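Local coordinates for protein alpha-galactosidase (Umbelopsis vinacea, PDB 3A5V) that hydrolyses terminal alpha-galactosyl residues as a glycoside hydrolase family 27 enzyme, a glycosylated tetramer whose chains pair a beta/alpha barrel with a beta-sandwich domain, at residues A[336-341]-A[375-380]; A[361-366]-A[385-390]. All blocks are in the same frame, centred on the assembly; numbering follows the deposited sequence.

Interaction 1 of 2, residues A[336-341]-A[375-380]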
loop_
_atom_site.group_PDB
_atom_site.type_symbol
_atom_site.label_atom_id
_atom_site.label_comp_id
_atom_site.label_asym_id
_atom_site.label_seq_id
_atom_site.Cartn_x
_atom_site.Cartn_y
_atom_site.Cartn_z
ATOM N N LYS A 336 -23.033 -7.777 31.479
ATOM C CA LYS A 336 -24.163 -8.497 30.922
ATOM C C LYS A 336 -24.245 -8.188 29.431
ATOM O O LYS A 336 -24.373 -7.013 29.040
ATOM C CB LYS A 336 -25.465 -8.127 31.672
ATOM C CG LYS A 336 -25.535 -8.772 33.056
ATOM C CD LYS A 336 -26.916 -8.686 33.684
ATOM C CE LYS A 336 -26.829 -8.934 35.193
ATOM N NZ LYS A 336 -26.553 -10.355 35.481
ATOM N N MET A 337 -24.148 -9.216 28.593
ATOM C CA MET A 337 -24.212 -9.015 27.142
ATOM C C MET A 337 -25.463 -9.662 26.546
ATOM O O MET A 337 -25.894 -10.711 27.023
ATOM C CB MET A 337 -22.956 -9.589 26.451
ATOM C CG MET A 337 -21.634 -8.933 26.892
ATOM S SD MET A 337 -20.211 -9.560 25.942
ATOM C CE MET A 337 -20.785 -9.352 24.225
ATOM N N THR A 338 -26.007 -9.046 25.492
ATOM C CA THR A 338 -27.253 -9.498 24.839
ATOM C C THR A 338 -27.055 -9.795 23.359
ATOM O O THR A 338 -26.504 -8.958 22.620
ATOM C CB THR A 338 -28.364 -8.414 24.986
ATOM O OG1 THR A 338 -28.613 -8.207 26.372
ATOM C CG2 THR A 338 -29.667 -8.834 24.289
ATOM N N ALA A 339 -27.490 -10.983 22.932
ATOM C CA ALA A 339 -27.545 -11.345 21.514
ATOM C C ALA A 339 -29.014 -11.486 21.134
ATOM O O ALA A 339 -29.765 -12.163 21.839
ATOM C CB ALA A 339 -26.818 -12.661 21.263
ATOM N N THR A 340 -29.416 -10.838 20.047
ATOM C CA THR A 340 -30.789 -10.946 19.559
ATOM C C THR A 340 -30.824 -11.985 18.426
ATOM O O THR A 340 -29.802 -12.263 17.804
ATOM C CB THR A 340 -31.312 -9.607 19.020
ATOM O OG1 THR A 340 -30.674 -9.311 17.774
ATOM C CG2 THR A 340 -31.019 -8.454 20.016
ATOM N N TRP A 341 -32.000 -12.552 18.180
ATOM C CA TRP A 341 -32.184 -13.524 17.108
ATOM C C TRP A 341 -31.903 -12.856 15.758
ATOM O O TRP A 341 -31.320 -13.488 14.861
ATOM C CB TRP A 341 -33.625 -14.077 17.144
ATOM C CG TRP A 341 -33.939 -15.211 18.169
ATOM C CD1 TRP A 341 -34.957 -16.134 18.060
ATOM C CD2 TRP A 341 -33.264 -15.514 19.416
ATOM N NE1 TRP A 341 -34.959 -16.974 19.154
ATOM C CE2 TRP A 341 -33.928 -16.624 19.992
ATOM C CE3 TRP A 341 -32.160 -14.956 20.100
ATOM C CZ2 TRP A 341 -33.525 -17.192 21.215
ATOM C CZ3 TRP A 341 -31.752 -15.519 21.301
ATOM C CH2 TRP A 341 -32.440 -16.625 21.859
ATOM N N HIS A 375 -34.097 -12.971 22.287
ATOM C CA HIS A 375 -32.756 -12.524 22.685
ATOM C C HIS A 375 -32.314 -13.352 23.884
ATOM O O HIS A 375 -33.143 -13.976 24.559
ATOM C CB HIS A 375 -32.764 -11.040 23.091
ATOM C CG HIS A 375 -33.637 -10.756 24.277
ATOM N ND1 HIS A 375 -34.858 -10.132 24.165
ATOM C CD2 HIS A 375 -33.482 -11.047 25.592
ATOM C CE1 HIS A 375 -35.417 -10.041 25.359
ATOM N NE2 HIS A 375 -34.606 -10.597 26.240
ATOM N N ILE A 376 -31.015 -13.335 24.157
ATOM C CA ILE A 376 -30.498 -13.927 25.381
ATOM C C ILE A 376 -29.516 -12.942 26.037
ATOM O O ILE A 376 -28.682 -12.346 25.354
ATOM C CB ILE A 376 -29.807 -15.296 25.095
ATOM C CG1 ILE A 376 -29.380 -15.981 26.414
ATOM C CG2 ILE A 376 -28.643 -15.121 24.085
ATOM C CD1 ILE A 376 -28.965 -17.455 26.256
ATOM N N THR A 377 -29.622 -12.773 27.354
ATOM C CA THR A 377 -28.718 -11.893 28.089
ATOM C C THR A 377 -27.950 -12.718 29.119
ATOM O O THR A 377 -28.558 -13.431 29.928
ATOM C CB THR A 377 -29.498 -10.717 28.784
ATOM O OG1 THR A 377 -30.160 -9.920 27.786
ATOM C CG2 THR A 377 -28.543 -9.804 29.587
ATOM N N LEU A 378 -26.625 -12.624 29.098
ATOM C CA LEU A 378 -25.781 -13.423 30.005
ATOM C C LEU A 378 -24.637 -12.612 30.591
ATOM O O LEU A 378 -24.144 -11.672 29.955
ATOM C CB LEU A 378 -25.178 -14.626 29.262
ATOM C CG LEU A 378 -26.109 -15.709 28.717
ATOM C CD1 LEU A 378 -25.284 -16.718 27.943
ATOM C CD2 LEU A 378 -26.879 -16.402 29.843
ATOM N N ASP A 379 -24.201 -13.017 31.785
ATOM C CA ASP A 379 -22.970 -12.499 32.398
ATOM C C ASP A 379 -21.743 -13.005 31.642
ATOM O O ASP A 379 -21.587 -14.206 31.438
ATOM C CB ASP A 379 -22.858 -12.980 33.841
ATOM C CG ASP A 379 -23.888 -12.345 34.751
ATOM O OD1 ASP A 379 -23.983 -11.109 34.768
ATOM O OD2 ASP A 379 -24.577 -13.092 35.469
ATOM N N VAL A 380 -20.866 -12.085 31.255
ATOM C CA VAL A 380 -19.626 -12.438 30.570
ATOM C C VAL A 380 -18.453 -11.816 31.339
ATOM O O VAL A 380 -18.435 -10.609 31.573
ATOM C CB VAL A 380 -19.634 -11.958 29.088
ATOM C CG1 VAL A 380 -18.450 -12.561 28.328
ATOM C CG2 VAL A 380 -20.989 -12.309 28.408
#
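Lys336 NZ forms a salt bridge with Asp379, its ammonium nitrogen lying 2.8 Å from Asp379 OD1 on the syn side and somewhat out of the carboxylate plane. The two side chains run side by side in the same direction; the lysine chain bends at its last torsion (chi4 -72°), which turns NZ to the acid, while its CG already passes 3.3 Å from Asp379 OD1. On the same outward face the hydroxyls of Thr338 and Thr377 share a hydrogen bond, OG1 to OG1 at 2.7 Å, in which either may be the donor. In both threonines OG1 lies beside the backbone N and anti to the carbonyl carbon (chi1 -61°), with CG2 anti to the N. Four backbone hydrogen bonds join the strands: Met337 exchanges two with Leu378, and Ala339 two with Ile376. The short segment axes lie 152° apart, so this is a twisted antiparallel ladder, and it belongs to the C-terminal beta-sandwich domain of the enzyme as a two-stranded sheet packed against the larger antiparallel sheet. The opposite face supplies the apolar packing. Met337 CG and SD each approach Val380 CG2 to 3.8 Å, the two side chains crossing obliquely, and both residues rest on Leu327 of strand 322-329. Ala339 CB meets Ile376 CG2 at 4.2 Å. At the far end, where strand 336-340 gives way to a helix whose N-cap is Thr340, its OG1 hydrogen-bonded to Asp343 N, the Trp341 ring reaches back over the start of the partner strand: His375 N sits 3.5 Å above one ring face, offset toward the rim, and the ring atom CZ3 lies 3.4 Å from His375 C. The indole NE1 is hydrogen-bonded to Arg356 O.

Interaction 2 of 2, residues A[361-366]-A[385-390]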
loop_
_atom_site.group_PDB
_atom_site.type_symbol
_atom_site.label_atom_id
_atom_site.label_comp_id
_atom_site.label_asym_id
_atom_site.label_seq_id
_atom_site.Cartn_x
_atom_site.Cartn_y
_atom_site.Cartn_z
ATOM N N ARG A 361 -27.527 -24.190 24.848
ATOM C CA ARG A 361 -26.616 -24.936 25.725
ATOM C C ARG A 361 -25.316 -24.149 25.912
ATOM O O ARG A 361 -24.796 -23.557 24.958
ATOM C CB ARG A 361 -26.310 -26.295 25.100
ATOM C CG ARG A 361 -25.357 -27.172 25.902
ATOM C CD ARG A 361 -25.217 -28.547 25.247
ATOM N NE ARG A 361 -24.391 -29.464 26.048
ATOM C CZ ARG A 361 -24.839 -30.181 27.080
ATOM N NH1 ARG A 361 -26.109 -30.072 27.481
ATOM N NH2 ARG A 361 -24.005 -30.988 27.736
ATOM N N ASP A 362 -24.799 -24.154 27.136
ATOM C CA ASP A 362 -23.508 -23.541 27.434
ATOM C C ASP A 362 -22.470 -24.649 27.300
ATOM O O ASP A 362 -22.477 -25.613 28.084
ATOM C CB ASP A 362 -23.511 -22.932 28.841
ATOM C CG ASP A 362 -22.225 -22.168 29.171
ATOM O OD1 ASP A 362 -21.108 -22.640 28.821
ATOM O OD2 ASP A 362 -22.333 -21.091 29.803
ATOM N N LEU A 363 -21.588 -24.512 26.304
ATOM C CA LEU A 363 -20.642 -25.580 25.950
ATOM C C LEU A 363 -19.472 -25.749 26.917
ATOM O O LEU A 363 -18.941 -26.864 27.076
ATOM C CB LEU A 363 -20.126 -25.398 24.515
ATOM C CG LEU A 363 -21.193 -25.444 23.413
ATOM C CD1 LEU A 363 -20.493 -25.545 22.070
ATOM C CD2 LEU A 363 -22.194 -26.626 23.596
ATOM N N TRP A 364 -19.060 -24.657 27.553
ATOM C CA TRP A 364 -18.020 -24.729 28.593
ATOM C C TRP A 364 -18.537 -25.401 29.857
ATOM O O TRP A 364 -17.862 -26.266 30.425
ATOM C CB TRP A 364 -17.455 -23.338 28.926
ATOM C CG TRP A 364 -16.496 -22.868 27.848
ATOM C CD1 TRP A 364 -16.649 -21.781 27.024
ATOM C CD2 TRP A 364 -15.266 -23.500 27.458
ATOM N NE1 TRP A 364 -15.588 -21.689 26.158
ATOM C CE2 TRP A 364 -14.718 -22.726 26.401
ATOM C CE3 TRP A 364 -14.559 -24.629 27.918
ATOM C CZ2 TRP A 364 -13.502 -23.049 25.775
ATOM C CZ3 TRP A 364 -13.339 -24.960 27.289
ATOM C CH2 TRP A 364 -12.825 -24.168 26.228
ATOM N N LYS A 365 -19.728 -24.988 30.288
ATOM C CA LYS A 365 -20.373 -25.549 31.486
ATOM C C LYS A 365 -20.946 -26.928 31.196
ATOM O O LYS A 365 -21.157 -27.733 32.123
ATOM C CB LYS A 365 -21.444 -24.583 32.022
ATOM C CG LYS A 365 -20.839 -23.295 32.578
ATOM C CD LYS A 365 -21.858 -22.171 32.885
ATOM C CE LYS A 365 -21.224 -20.779 32.627
ATOM N NZ LYS A 365 -20.136 -20.413 33.580
ATOM N N GLN A 366 -21.143 -27.210 29.906
ATOM C CA GLN A 366 -21.777 -28.445 29.428
ATOM C C GLN A 366 -23.149 -28.645 30.099
ATOM O O GLN A 366 -23.430 -29.683 30.716
ATOM C CB GLN A 366 -20.855 -29.653 29.619
ATOM C CG GLN A 366 -19.505 -29.536 28.887
ATOM C CD GLN A 366 -18.693 -30.817 28.954
ATOM O OE1 GLN A 366 -18.807 -31.583 29.911
ATOM N NE2 GLN A 366 -17.881 -31.062 27.933
ATOM N N VAL A 385 -15.550 -14.924 27.555
ATOM C CA VAL A 385 -16.539 -15.393 26.576
ATOM C C VAL A 385 -17.650 -16.187 27.246
ATOM O O VAL A 385 -17.451 -16.753 28.321
ATOM C CB VAL A 385 -15.908 -16.303 25.449
ATOM C CG1 VAL A 385 -15.059 -15.458 24.449
ATOM C CG2 VAL A 385 -15.105 -17.497 26.060
ATOM N N ARG A 386 -18.819 -16.205 26.609
ATOM C CA ARG A 386 -19.779 -17.290 26.808
ATOM C C ARG A 386 -19.945 -17.953 25.442
ATOM O O ARG A 386 -20.169 -17.265 24.441
ATOM C CB ARG A 386 -21.134 -16.799 27.355
ATOM C CG ARG A 386 -21.061 -16.165 28.767
ATOM C CD ARG A 386 -20.667 -17.180 29.861
ATOM N NE ARG A 386 -21.702 -18.194 30.095
ATOM C CZ ARG A 386 -22.787 -18.010 30.853
ATOM N NH1 ARG A 386 -22.997 -16.839 31.463
ATOM N NH2 ARG A 386 -23.664 -19.001 31.000
ATOM N N LEU A 387 -19.810 -19.275 25.422
ATOM C CA LEU A 387 -19.842 -20.069 24.202
ATOM C C LEU A 387 -21.126 -20.888 24.213
ATOM O O LEU A 387 -21.309 -21.760 25.088
ATOM C CB LEU A 387 -18.618 -21.006 24.136
ATOM C CG LEU A 387 -18.633 -22.058 23.014
ATOM C CD1 LEU A 387 -18.724 -21.404 21.635
ATOM C CD2 LEU A 387 -17.422 -22.988 23.087
ATOM N N LEU A 388 -22.000 -20.617 23.244
ATOM C CA LEU A 388 -23.351 -21.164 23.245
ATOM C C LEU A 388 -23.605 -21.981 22.005
ATOM O O LEU A 388 -23.096 -21.654 20.911
ATOM C CB LEU A 388 -24.406 -20.034 23.295
ATOM C CG LEU A 388 -24.199 -18.944 24.357
ATOM C CD1 LEU A 388 -25.214 -17.805 24.156
ATOM C CD2 LEU A 388 -24.275 -19.531 25.782
ATOM N N LYS A 389 -24.404 -23.035 22.172
ATOM C CA LYS A 389 -24.971 -23.747 21.034
ATOM C C LYS A 389 -26.495 -23.661 21.049
ATOM O O LYS A 389 -27.142 -24.042 22.031
ATOM C CB LYS A 389 -24.522 -25.217 21.025
ATOM C CG LYS A 389 -25.021 -25.997 19.790
ATOM C CD LYS A 389 -24.611 -27.459 19.888
ATOM C CE LYS A 389 -25.150 -28.281 18.717
ATOM N NZ LYS A 389 -24.688 -29.682 18.859
ATOM N N PHE A 390 -27.048 -23.152 19.950
ATOM C CA PHE A 390 -28.495 -23.095 19.739
ATOM C C PHE A 390 -28.893 -24.393 19.069
ATOM O O PHE A 390 -28.326 -24.748 18.029
ATOM C CB PHE A 390 -28.867 -21.889 18.858
ATOM C CG PHE A 390 -28.922 -20.572 19.612
ATOM C CD1 PHE A 390 -27.776 -20.036 20.198
ATOM C CD2 PHE A 390 -30.121 -19.879 19.726
ATOM C CE1 PHE A 390 -27.823 -18.807 20.920
ATOM C CE2 PHE A 390 -30.191 -18.666 20.422
ATOM C CZ PHE A 390 -29.038 -18.126 21.034
HETATM O O HOH W 1 -19.647 -20.372 28.171
#
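Arg361 and Lys389 form an antiparallel hydrogen-bonded pair between neighbouring strands of the larger sheet of the C-terminal beta-sandwich domain, and a further bond from Leu363 N to Leu387 O (3.0 Å) continues the pairing past the end of strand 361-362. Asp362, with CG anti to the backbone N (chi1 -175°), divides its carboxylate between two tasks. OD2 is gripped side-on by Arg386, 3.0 Å from NE and 2.8 Å from NH2, with the two groups nearly coplanar. OD1 takes the backbone N of Lys365 in an Asx motif, from above the carboxylate plane, and a water that also accepts from Leu387 N. Over one guanidinium face lies Lys365 CE, 3.4 Å from Arg386 NH2. An alanine in place of Asp362 would probably leave the Arg386 guanidinium without its carboxylate mate and the turn after the strand less firmly held. Apolar contacts continue with Leu387 CB, 3.6 Å from Trp364 CD1, and Leu363 CD2, 3.7 Å from Lys389 CB; Trp364 also touches barrel-domain helices 251-263 and 288-294, and Leu363 the latter. With Lys365 NZ only 4.4 Å from Arg386 NE, the buried Asp362 carboxylate is likely to offset two neighbouring positive charges.

Both contacts lie in the C-terminal beta-sandwich domain, their centres 12 Å apart, and each is partly buried. Interaction 1 joins the two strands of the small sheet, and its polar side chains occupy an outer face. Interaction 2 belongs to the larger sheet: its Leu363, Trp364 and Val385 side chains face helices of the barrel domain, while Leu388 and Arg386 turn to the small sheet; its salt bridge uses a buried acid whose other oxygen holds a backbone turn. Strands 375-380 and 384-390 follow each other in the chain, and the two contacts meet directly: Leu378 CD1 packs 3.7 Å from Leu388 CD2, Trp341 meets the Phe390 ring edge-to-face, and Arg386 NH1 probably bonds Asp379 O, so this arginine serves both sheets.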